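Side-chain contact in paenibacillus xanthan lyase (Paenibacillus, PDB 6F2P), which removes the terminal, often pyruvylated mannose from the side chains of xanthan, probably by the beta-elimination usual in polysaccharide lyase family 8: residues M471-H474 with S479-A482. Residues are numbered along the deposited sequence; the frame is centred on the assembly and turned at random.
Sequences MELH and SLTA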
loop_
_atom_site.group_PDB
_atom_site.type_symbol
_atom_site.label_atom_id
_atom_site.label_comp_id
_atom_site.label_asym_id
_atom_site.label_seq_id
_atom_site.Cartn_x
_atom_site.Cartn_y
_atom_site.Cartn_z
ATOM N N MET A 471 9.148 -1.861 -5.938
ATOM C CA MET A 471 8.260 -1.795 -7.079
ATOM C C MET A 471 8.780 -2.708 -8.169
ATOM O O MET A 471 9.931 -2.583 -8.593
ATOM C CB MET A 471 8.222 -0.363 -7.606
ATOM C CG MET A 471 7.468 -0.186 -8.901
ATOM S SD MET A 471 7.436 1.547 -9.398
ATOM C CE MET A 471 6.599 1.406 -10.981
ATOM N N GLU A 472 7.948 -3.640 -8.614
ATOM C CA GLU A 472 8.231 -4.327 -9.864
ATOM C C GLU A 472 7.712 -3.462 -11.013
ATOM O O GLU A 472 6.511 -3.409 -11.291
ATOM C CB GLU A 472 7.609 -5.719 -9.903
ATOM C CG GLU A 472 8.002 -6.507 -11.144
ATOM C CD GLU A 472 7.662 -7.981 -11.035
ATOM O OE1 GLU A 472 6.808 -8.334 -10.193
ATOM O OE2 GLU A 472 8.248 -8.788 -11.790
ATOM N N LEU A 473 8.629 -2.752 -11.655
ATOM C CA LEU A 473 8.280 -1.910 -12.777
ATOM C C LEU A 473 7.952 -2.752 -13.995
ATOM O O LEU A 473 8.622 -3.740 -14.274
ATOM C CB LEU A 473 9.447 -0.982 -13.107
ATOM C CG LEU A 473 9.308 -0.217 -14.424
ATOM C CD1 LEU A 473 8.105 0.717 -14.372
ATOM C CD2 LEU A 473 10.576 0.562 -14.741
ATOM N N HIS A 474 6.900 -2.372 -14.704
ATOM C CA HIS A 474 6.690 -2.840 -16.065
ATOM C C HIS A 474 6.045 -1.718 -16.855
ATOM O O HIS A 474 4.825 -1.546 -16.807
ATOM C CB HIS A 474 5.792 -4.067 -16.111
ATOM C CG HIS A 474 5.599 -4.599 -17.499
ATOM N ND1 HIS A 474 4.566 -5.451 -17.834
ATOM C CD2 HIS A 474 6.306 -4.396 -18.634
ATOM C CE1 HIS A 474 4.648 -5.748 -19.120
ATOM N NE2 HIS A 474 5.691 -5.119 -19.631
ATOM N N SER A 479 8.262 -3.572 -23.143
ATOM C CA SER A 479 8.620 -4.853 -22.552
ATOM C C SER A 479 9.372 -4.591 -21.255
ATOM O O SER A 479 9.405 -5.447 -20.364
ATOM C CB SER A 479 9.483 -5.683 -23.497
ATOM O OG SER A 479 10.743 -5.067 -23.708
ATOM N N LEU A 480 9.964 -3.398 -21.170
ATOM C CA LEU A 480 10.821 -3.013 -20.055
ATOM C C LEU A 480 10.224 -3.418 -18.729
ATOM O O LEU A 480 9.046 -3.181 -18.465
ATOM C CB LEU A 480 11.102 -1.503 -20.052
ATOM C CG LEU A 480 11.952 -1.040 -18.860
ATOM C CD1 LEU A 480 13.291 -1.773 -18.812
ATOM C CD2 LEU A 480 12.179 0.466 -18.845
ATOM N N THR A 481 11.043 -4.056 -17.906
ATOM C CA THR A 481 10.616 -4.459 -16.581
ATOM C C THR A 481 11.815 -4.414 -15.643
ATOM O O THR A 481 12.962 -4.538 -16.080
ATOM C CB THR A 481 9.984 -5.859 -16.616
ATOM O OG1 THR A 481 9.236 -6.087 -15.417
ATOM C CG2 THR A 481 11.054 -6.924 -16.790
ATOM N N ALA A 482 11.560 -4.202 -14.358
ATOM C CA ALA A 482 12.647 -4.096 -13.393
ATOM C C ALA A 482 12.166 -4.282 -11.964
ATOM O O ALA A 482 10.996 -4.045 -11.656
ATOM C CB ALA A 482 13.326 -2.759 -13.531
HETATM O O HOH W 1 10.264 -7.544 -13.419
#
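Glu-472 and Thr-481 face each other through a water at the end of the antiparallel beta hairpin formed by strands 466-474 and 481-488, neighbours in the large sheet of the family 8 super-sandwich domain. Glu-472 reaches out on an extended chain, and one water donates both to its OE2 and to Thr-481 OG1, 2.7 Å from the latter. A long, flexible acid suits this partly exposed place, where OE2 also makes a weak, long ion pair with Lys-454.

Leu-473 turns the other way, onto the buried face, and pairs with Ala-482 through two backbone bonds. Its N gives a bent bond to Ala-482 O (N-H...O 134°), and its O accepts from Ala-482 N at 3.0 Å. The pairing brings Leu-473 CB to 4.3 Å from Ala-482 CB, and alanine, having nothing beyond CB, adds no further bulk beside Leu-473; the branched end of Leu-473 extends to Leu-480 CD2, and Leu-480 continues the apolar layer onto Leu-441 of strand 439-441.

His-474 holds its ring out with CG anti to the backbone N (chi1 -178°), which brings the CD2 edge to Leu-480 O at 3.0 Å, the oxygen lying near the ring plane. The ring's main polar partner is Asp-453, hydrogen-bonded to ND1, and NE2 bonds weakly to Lys-478 O in the hairpin turn. Imidazole fits because it presents polar edges to both; a leucine in its place would probably leave Asp-453 without its ring partner and the turn without its weak bond.

Thr-481 suits its position because its hydroxyl works in both directions: OG1 accepts a hydrogen bond from the water and donates one to Leu-473 O at 2.7 Å, in that carbonyl's plane, with a C=O...OG1 angle of 158°.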